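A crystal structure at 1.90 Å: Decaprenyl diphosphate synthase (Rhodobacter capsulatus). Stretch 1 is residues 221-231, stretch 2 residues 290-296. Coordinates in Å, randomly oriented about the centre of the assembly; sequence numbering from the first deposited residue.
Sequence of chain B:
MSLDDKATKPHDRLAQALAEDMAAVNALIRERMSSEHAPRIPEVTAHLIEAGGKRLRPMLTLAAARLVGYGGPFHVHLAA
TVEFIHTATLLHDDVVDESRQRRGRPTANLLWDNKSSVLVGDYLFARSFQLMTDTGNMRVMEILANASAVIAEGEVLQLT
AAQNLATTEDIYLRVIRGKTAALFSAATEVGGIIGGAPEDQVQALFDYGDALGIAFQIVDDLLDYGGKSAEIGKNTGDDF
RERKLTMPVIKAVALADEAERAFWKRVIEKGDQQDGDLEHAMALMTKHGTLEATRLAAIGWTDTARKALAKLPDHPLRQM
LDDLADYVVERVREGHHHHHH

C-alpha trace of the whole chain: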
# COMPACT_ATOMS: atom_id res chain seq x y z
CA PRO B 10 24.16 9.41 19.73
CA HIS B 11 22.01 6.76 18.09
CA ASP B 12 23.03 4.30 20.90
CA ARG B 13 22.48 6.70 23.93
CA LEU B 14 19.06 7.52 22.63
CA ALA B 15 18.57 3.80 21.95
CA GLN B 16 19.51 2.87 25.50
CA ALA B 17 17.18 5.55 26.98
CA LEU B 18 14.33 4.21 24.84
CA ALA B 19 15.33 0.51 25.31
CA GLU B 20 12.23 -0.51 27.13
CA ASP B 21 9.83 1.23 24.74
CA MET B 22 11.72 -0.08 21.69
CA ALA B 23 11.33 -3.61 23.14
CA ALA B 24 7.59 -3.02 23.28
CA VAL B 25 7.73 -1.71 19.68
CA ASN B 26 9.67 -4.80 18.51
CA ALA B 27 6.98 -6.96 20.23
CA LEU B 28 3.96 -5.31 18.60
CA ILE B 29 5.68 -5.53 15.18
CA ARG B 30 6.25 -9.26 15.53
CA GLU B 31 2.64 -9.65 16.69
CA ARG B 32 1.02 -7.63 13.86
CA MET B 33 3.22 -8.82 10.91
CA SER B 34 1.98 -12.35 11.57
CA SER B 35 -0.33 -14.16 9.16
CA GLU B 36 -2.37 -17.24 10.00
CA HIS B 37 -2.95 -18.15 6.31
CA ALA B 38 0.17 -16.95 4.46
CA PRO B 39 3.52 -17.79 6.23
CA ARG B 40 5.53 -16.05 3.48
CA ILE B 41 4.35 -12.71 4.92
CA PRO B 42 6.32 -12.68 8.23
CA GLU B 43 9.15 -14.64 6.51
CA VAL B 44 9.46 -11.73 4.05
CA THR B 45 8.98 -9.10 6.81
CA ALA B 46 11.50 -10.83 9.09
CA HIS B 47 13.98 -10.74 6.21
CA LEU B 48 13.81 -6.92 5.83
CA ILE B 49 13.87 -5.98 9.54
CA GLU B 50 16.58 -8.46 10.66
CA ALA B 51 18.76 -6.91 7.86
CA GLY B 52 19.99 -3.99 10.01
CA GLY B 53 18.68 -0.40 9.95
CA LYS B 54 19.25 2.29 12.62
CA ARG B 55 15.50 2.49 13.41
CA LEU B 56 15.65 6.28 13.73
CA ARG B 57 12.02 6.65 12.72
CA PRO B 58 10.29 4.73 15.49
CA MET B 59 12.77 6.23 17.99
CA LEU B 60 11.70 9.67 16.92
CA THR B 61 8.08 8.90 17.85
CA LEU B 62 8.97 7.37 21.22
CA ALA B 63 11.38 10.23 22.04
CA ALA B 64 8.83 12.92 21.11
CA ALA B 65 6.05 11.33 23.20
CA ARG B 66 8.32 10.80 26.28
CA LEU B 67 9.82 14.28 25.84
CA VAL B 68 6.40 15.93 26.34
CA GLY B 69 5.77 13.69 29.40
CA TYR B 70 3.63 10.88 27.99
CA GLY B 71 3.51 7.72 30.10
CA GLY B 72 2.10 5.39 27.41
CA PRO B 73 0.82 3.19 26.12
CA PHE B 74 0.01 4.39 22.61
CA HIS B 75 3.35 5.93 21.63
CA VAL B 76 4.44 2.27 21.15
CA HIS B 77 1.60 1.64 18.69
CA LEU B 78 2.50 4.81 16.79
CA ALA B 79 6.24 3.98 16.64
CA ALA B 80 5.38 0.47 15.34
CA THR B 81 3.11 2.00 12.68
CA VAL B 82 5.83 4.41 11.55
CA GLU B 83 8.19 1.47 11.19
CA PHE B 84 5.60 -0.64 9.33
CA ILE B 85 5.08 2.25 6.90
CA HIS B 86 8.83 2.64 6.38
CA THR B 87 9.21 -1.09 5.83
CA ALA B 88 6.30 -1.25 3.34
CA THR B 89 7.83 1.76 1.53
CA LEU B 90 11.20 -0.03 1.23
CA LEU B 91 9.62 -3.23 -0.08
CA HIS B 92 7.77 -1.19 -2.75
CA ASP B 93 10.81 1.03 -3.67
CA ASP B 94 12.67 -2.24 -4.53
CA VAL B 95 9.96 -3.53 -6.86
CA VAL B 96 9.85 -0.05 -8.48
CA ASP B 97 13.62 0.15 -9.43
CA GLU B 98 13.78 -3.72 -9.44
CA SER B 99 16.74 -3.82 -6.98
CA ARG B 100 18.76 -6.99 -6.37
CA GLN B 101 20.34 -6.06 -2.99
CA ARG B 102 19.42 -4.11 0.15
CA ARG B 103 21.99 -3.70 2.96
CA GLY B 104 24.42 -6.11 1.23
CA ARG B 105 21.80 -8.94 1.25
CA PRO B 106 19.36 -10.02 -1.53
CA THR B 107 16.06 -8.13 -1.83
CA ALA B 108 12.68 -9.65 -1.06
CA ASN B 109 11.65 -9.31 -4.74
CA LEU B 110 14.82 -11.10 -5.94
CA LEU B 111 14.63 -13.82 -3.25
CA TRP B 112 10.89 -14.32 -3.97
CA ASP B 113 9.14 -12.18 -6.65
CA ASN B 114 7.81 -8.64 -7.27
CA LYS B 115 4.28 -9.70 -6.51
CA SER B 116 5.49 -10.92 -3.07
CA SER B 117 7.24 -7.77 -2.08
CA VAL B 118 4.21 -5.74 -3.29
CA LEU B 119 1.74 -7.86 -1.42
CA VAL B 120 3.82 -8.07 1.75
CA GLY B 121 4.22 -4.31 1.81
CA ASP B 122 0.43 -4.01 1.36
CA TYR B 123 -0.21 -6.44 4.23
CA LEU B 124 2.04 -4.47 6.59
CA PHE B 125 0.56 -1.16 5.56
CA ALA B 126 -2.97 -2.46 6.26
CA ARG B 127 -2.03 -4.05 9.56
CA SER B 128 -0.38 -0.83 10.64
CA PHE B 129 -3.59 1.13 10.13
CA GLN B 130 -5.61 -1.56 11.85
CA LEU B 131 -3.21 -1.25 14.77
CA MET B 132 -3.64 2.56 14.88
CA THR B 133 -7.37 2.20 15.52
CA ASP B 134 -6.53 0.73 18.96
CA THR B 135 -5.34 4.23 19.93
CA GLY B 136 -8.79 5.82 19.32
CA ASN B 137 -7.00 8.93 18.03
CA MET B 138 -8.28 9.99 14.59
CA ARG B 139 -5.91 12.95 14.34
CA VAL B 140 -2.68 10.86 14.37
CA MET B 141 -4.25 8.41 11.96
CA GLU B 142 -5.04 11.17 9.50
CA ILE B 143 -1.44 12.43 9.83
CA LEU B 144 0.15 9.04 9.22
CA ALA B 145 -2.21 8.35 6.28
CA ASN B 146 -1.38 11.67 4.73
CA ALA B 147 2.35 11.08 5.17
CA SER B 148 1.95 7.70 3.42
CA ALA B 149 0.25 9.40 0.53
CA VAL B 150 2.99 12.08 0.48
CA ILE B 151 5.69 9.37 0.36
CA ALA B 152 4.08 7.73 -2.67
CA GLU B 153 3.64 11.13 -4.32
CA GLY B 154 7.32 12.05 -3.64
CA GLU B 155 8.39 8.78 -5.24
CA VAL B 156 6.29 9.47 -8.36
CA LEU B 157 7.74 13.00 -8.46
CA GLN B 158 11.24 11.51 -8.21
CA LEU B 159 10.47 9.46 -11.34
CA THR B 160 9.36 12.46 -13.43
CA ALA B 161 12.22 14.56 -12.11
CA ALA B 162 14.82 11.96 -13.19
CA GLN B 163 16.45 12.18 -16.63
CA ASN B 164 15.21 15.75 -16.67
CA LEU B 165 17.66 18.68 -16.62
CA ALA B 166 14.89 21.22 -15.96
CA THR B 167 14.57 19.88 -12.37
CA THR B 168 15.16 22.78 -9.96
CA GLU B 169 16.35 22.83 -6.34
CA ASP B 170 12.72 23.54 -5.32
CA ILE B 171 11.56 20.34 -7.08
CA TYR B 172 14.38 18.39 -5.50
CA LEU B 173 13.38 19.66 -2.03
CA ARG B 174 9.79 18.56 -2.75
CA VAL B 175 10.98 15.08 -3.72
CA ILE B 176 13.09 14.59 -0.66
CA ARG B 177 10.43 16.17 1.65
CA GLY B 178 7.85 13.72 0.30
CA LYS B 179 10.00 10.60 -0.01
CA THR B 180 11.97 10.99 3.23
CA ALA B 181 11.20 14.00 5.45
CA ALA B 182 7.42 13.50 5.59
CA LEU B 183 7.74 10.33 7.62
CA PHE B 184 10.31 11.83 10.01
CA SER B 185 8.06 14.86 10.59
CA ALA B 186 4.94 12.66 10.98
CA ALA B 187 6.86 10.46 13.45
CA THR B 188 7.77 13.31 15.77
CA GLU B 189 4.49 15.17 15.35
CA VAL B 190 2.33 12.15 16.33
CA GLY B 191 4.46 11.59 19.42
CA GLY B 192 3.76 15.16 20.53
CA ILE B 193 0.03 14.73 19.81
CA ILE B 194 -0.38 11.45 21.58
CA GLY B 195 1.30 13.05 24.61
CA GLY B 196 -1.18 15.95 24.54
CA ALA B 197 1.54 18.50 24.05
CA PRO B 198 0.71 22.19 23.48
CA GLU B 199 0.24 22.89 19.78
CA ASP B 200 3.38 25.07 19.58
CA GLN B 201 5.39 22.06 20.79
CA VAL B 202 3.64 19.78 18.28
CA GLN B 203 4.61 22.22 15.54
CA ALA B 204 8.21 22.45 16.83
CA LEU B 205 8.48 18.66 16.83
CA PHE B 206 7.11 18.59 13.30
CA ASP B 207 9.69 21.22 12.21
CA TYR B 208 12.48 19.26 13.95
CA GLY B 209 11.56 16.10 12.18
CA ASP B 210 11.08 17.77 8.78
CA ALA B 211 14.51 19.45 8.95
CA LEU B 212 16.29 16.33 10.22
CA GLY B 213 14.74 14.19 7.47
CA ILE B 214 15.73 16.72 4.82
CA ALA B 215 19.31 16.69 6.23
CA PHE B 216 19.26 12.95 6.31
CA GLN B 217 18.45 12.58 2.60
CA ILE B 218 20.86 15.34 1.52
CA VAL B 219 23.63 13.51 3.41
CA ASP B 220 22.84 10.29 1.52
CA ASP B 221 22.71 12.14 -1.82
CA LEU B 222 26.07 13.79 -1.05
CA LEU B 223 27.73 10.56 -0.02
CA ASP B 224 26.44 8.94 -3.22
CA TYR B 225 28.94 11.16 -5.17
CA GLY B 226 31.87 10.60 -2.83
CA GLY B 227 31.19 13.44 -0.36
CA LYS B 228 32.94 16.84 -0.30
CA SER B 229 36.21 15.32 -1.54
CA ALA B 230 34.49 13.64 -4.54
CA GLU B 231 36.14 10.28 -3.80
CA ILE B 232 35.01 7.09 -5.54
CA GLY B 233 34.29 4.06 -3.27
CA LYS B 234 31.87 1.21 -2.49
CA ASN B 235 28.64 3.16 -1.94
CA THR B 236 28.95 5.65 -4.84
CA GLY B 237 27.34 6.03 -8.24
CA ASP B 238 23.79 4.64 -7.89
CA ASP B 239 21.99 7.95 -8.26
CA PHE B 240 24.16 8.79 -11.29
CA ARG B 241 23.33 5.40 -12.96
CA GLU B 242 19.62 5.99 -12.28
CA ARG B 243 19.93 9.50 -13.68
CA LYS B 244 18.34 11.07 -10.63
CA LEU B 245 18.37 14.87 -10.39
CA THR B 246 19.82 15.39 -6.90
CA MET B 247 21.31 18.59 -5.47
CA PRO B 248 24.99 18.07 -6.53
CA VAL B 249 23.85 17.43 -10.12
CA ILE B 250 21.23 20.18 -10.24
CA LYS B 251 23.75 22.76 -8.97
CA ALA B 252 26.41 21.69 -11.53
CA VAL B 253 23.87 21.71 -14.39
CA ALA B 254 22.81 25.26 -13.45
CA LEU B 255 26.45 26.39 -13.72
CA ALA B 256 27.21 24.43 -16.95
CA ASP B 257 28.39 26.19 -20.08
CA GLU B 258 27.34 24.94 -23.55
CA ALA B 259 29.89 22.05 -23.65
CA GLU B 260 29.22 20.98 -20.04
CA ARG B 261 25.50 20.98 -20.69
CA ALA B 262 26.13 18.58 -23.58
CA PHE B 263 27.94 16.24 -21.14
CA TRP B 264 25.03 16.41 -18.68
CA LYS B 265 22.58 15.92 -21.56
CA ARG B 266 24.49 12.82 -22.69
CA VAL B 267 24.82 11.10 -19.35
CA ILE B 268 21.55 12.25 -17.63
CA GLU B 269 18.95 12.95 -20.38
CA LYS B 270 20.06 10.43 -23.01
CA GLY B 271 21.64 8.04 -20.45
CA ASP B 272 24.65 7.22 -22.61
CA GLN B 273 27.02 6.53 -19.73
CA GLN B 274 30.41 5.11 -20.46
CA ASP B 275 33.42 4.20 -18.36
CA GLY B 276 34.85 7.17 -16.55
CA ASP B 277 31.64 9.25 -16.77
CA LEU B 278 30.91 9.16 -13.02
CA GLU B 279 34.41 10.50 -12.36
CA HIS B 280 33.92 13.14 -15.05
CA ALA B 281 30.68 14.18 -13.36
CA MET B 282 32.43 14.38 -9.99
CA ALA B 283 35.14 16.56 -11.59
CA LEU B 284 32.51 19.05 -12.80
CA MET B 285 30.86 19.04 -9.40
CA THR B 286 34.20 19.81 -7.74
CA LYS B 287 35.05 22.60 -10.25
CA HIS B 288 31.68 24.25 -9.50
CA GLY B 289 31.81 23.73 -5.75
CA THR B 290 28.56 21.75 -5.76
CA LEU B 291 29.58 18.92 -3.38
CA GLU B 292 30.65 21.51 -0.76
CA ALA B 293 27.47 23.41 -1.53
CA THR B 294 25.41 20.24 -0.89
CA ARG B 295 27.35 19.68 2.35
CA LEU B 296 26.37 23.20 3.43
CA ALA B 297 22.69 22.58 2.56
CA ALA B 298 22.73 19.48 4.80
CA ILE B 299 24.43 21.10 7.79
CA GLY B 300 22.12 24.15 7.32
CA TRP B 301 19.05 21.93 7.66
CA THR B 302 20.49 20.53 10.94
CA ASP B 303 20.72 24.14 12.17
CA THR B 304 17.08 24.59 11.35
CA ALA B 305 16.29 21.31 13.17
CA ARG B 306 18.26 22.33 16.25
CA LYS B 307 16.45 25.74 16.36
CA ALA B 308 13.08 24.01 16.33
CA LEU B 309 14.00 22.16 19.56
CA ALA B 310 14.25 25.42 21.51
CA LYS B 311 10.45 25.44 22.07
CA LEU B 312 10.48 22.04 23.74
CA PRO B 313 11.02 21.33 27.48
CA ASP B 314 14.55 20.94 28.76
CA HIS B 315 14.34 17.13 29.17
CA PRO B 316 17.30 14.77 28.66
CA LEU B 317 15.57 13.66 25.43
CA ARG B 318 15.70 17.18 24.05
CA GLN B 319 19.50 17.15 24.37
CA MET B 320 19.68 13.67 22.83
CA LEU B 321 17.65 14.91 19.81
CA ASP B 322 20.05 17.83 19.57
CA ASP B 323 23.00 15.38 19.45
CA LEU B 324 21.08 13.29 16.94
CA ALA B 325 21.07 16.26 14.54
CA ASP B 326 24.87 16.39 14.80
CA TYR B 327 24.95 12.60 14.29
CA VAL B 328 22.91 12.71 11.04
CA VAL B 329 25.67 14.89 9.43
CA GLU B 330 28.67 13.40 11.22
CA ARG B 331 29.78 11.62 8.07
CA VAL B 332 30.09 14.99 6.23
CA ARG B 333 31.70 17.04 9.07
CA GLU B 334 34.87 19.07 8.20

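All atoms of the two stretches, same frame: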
# COMPACT_ATOMS: atom_id res chain seq x y z
N ASP B 221 22.49 11.70 -0.42
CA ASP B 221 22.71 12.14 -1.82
C ASP B 221 24.15 12.64 -2.03
O ASP B 221 24.75 12.39 -3.06
CB ASP B 221 21.71 13.19 -2.26
CG ASP B 221 20.25 12.70 -2.20
OD1 ASP B 221 20.01 11.49 -2.07
OD2 ASP B 221 19.36 13.54 -2.28
N LEU B 222 24.70 13.31 -1.01
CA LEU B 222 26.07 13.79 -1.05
C LEU B 222 27.07 12.63 -1.06
O LEU B 222 27.99 12.55 -1.89
CB LEU B 222 26.31 14.73 0.14
CG LEU B 222 27.76 15.22 0.35
CD1 LEU B 222 28.44 15.77 -0.90
CD2 LEU B 222 27.78 16.26 1.46
N LEU B 223 26.84 11.69 -0.15
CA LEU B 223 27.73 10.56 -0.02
C LEU B 223 27.68 9.67 -1.27
O LEU B 223 28.66 9.02 -1.63
CB LEU B 223 27.38 9.76 1.23
CG LEU B 223 27.64 10.38 2.61
CD1 LEU B 223 26.98 9.48 3.69
CD2 LEU B 223 29.13 10.59 2.93
N ASP B 224 26.56 9.71 -1.98
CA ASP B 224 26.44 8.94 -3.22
C ASP B 224 27.46 9.37 -4.30
O ASP B 224 27.83 8.56 -5.16
CB ASP B 224 25.06 9.05 -3.78
CG ASP B 224 24.61 7.77 -4.47
OD1 ASP B 224 24.37 6.80 -3.72
OD2 ASP B 224 24.54 7.74 -5.72
N TYR B 225 27.90 10.63 -4.25
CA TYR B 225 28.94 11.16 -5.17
C TYR B 225 30.30 11.37 -4.54
O TYR B 225 31.14 12.18 -5.01
CB TYR B 225 28.45 12.44 -5.82
CG TYR B 225 27.43 12.22 -6.88
CD1 TYR B 225 27.82 11.87 -8.16
CD2 TYR B 225 26.05 12.40 -6.63
CE1 TYR B 225 26.88 11.70 -9.17
CE2 TYR B 225 25.13 12.20 -7.62
CZ TYR B 225 25.55 11.84 -8.89
OH TYR B 225 24.64 11.66 -9.90
N GLY B 226 30.57 10.60 -3.49
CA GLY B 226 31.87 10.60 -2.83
C GLY B 226 32.10 11.71 -1.80
O GLY B 226 33.24 11.96 -1.41
N GLY B 227 31.04 12.39 -1.36
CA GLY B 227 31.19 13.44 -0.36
C GLY B 227 31.93 14.68 -0.88
O GLY B 227 32.21 14.78 -2.08
N LYS B 228 32.25 15.60 0.03
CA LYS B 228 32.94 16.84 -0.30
C LYS B 228 34.18 16.60 -1.17
O LYS B 228 34.43 17.32 -2.14
CB LYS B 228 33.34 17.59 0.98
CG LYS B 228 34.11 18.91 0.78
CD LYS B 228 35.40 18.92 1.62
CE LYS B 228 35.99 20.34 1.82
NZ LYS B 228 35.20 21.14 2.82
N SER B 229 34.95 15.58 -0.84
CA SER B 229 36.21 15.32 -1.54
C SER B 229 36.02 14.68 -2.92
O SER B 229 36.98 14.55 -3.67
CB SER B 229 37.09 14.41 -0.67
OG SER B 229 36.28 13.35 -0.14
N ALA B 230 34.80 14.28 -3.26
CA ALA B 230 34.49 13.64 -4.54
C ALA B 230 35.33 12.38 -4.72
O ALA B 230 35.99 12.22 -5.75
CB ALA B 230 34.73 14.64 -5.71
N GLU B 231 35.32 11.49 -3.73
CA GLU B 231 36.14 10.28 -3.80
C GLU B 231 35.29 9.04 -4.13
O GLU B 231 34.26 8.79 -3.52
CB GLU B 231 37.04 10.08 -2.55
CG GLU B 231 36.42 10.33 -1.16
CD GLU B 231 37.48 10.62 -0.08
OE1 GLU B 231 37.15 11.32 0.90
OE2 GLU B 231 38.65 10.17 -0.22
N THR B 290 29.90 22.23 -6.07
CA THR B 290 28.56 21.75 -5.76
C THR B 290 28.46 20.64 -4.69
O THR B 290 27.40 20.45 -4.09
CB THR B 290 27.78 21.30 -7.00
OG1 THR B 290 28.18 20.00 -7.41
CG2 THR B 290 27.95 22.28 -8.15
N LEU B 291 29.54 19.93 -4.46
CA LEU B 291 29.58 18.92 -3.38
C LEU B 291 29.70 19.64 -2.02
O LEU B 291 28.97 19.37 -1.10
CB LEU B 291 30.68 17.92 -3.65
CG LEU B 291 30.34 17.02 -4.87
CD1 LEU B 291 31.57 16.22 -5.26
CD2 LEU B 291 29.15 16.09 -4.53
N GLU B 292 30.58 20.67 -1.95
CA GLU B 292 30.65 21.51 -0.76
C GLU B 292 29.33 22.23 -0.55
O GLU B 292 28.84 22.34 0.55
CB GLU B 292 31.82 22.48 -0.85
CG GLU B 292 31.98 23.42 0.38
CD GLU B 292 32.17 22.67 1.70
OE1 GLU B 292 32.57 21.49 1.74
OE2 GLU B 292 31.93 23.26 2.74
N ALA B 293 28.72 22.71 -1.64
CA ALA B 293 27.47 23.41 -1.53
C ALA B 293 26.39 22.48 -0.98
O ALA B 293 25.57 22.89 -0.17
CB ALA B 293 27.04 23.97 -2.96
N THR B 294 26.40 21.20 -1.40
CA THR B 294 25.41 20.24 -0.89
C THR B 294 25.69 19.95 0.58
O THR B 294 24.77 19.83 1.35
CB THR B 294 25.44 18.96 -1.75
OG1 THR B 294 25.19 19.33 -3.12
CG2 THR B 294 24.44 17.91 -1.25
N ARG B 295 26.96 19.84 0.95
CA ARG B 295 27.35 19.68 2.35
C ARG B 295 26.76 20.81 3.20
O ARG B 295 26.14 20.58 4.24
CB ARG B 295 28.85 19.62 2.49
CG ARG B 295 29.31 19.19 3.86
CD ARG B 295 30.80 19.26 3.95
NE ARG B 295 31.22 20.59 4.37
CZ ARG B 295 31.22 21.04 5.63
NH1 ARG B 295 31.64 22.26 5.88
NH2 ARG B 295 30.82 20.27 6.65
N LEU B 296 26.97 22.06 2.76
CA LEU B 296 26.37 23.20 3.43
C LEU B 296 24.86 23.13 3.56
O LEU B 296 24.32 23.51 4.58
CB LEU B 296 26.74 24.53 2.72
CG LEU B 296 28.20 24.97 2.76
CD1 LEU B 296 28.33 26.36 2.09
CD2 LEU B 296 28.70 25.01 4.14

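Thr290 lies out of reach of residues 221-231, but its carbonyl O accepts a 2.7 Å hydrogen bond from Thr294 OG1, one turn further along the helix. Leu291 is the centre of the contact and has the largest area covered. Its CD2 packs against Leu222 CD1 at 3.7 Å and Tyr225 CB at 3.9 Å, while its CD1 meets Ala230 CB at 3.6 Å and Gly227 O at 3.5 Å. The side chain thus sits between Leu222 and Tyr225 on one hand and the type I turn from Gly227 to Ala230 on the other, where Ala230 N donates to Gly227 O (2.9 Å).

Glu292 supplies the polar part of the contact. Its CA-to-CB bond points sideways, yet the carboxylate comes nearer, and OE1 forms a 2.9 Å salt bridge with Lys228 NZ. The same OE1 accepts from Arg295 NE at 3.1 Å, so one carboxylate oxygen is shared by two cationic groups, and lies closer to each than the 4.3 Å that separates Lys228 NZ from Arg295 NE.

Ala293 makes no contact with residues 221-231. Thr294, with its hydroxyl occupied within the helix, offers CG2 to Leu222 CB at 3.9 Å. Arg295 closes the apolar patch: Leu222 CD2 lies 3.6 Å from Arg295 CA and 3.7 Å from Arg295 CB. The CA-to-CB bond of Leu296 points sideways, and the residue takes no part in the contact.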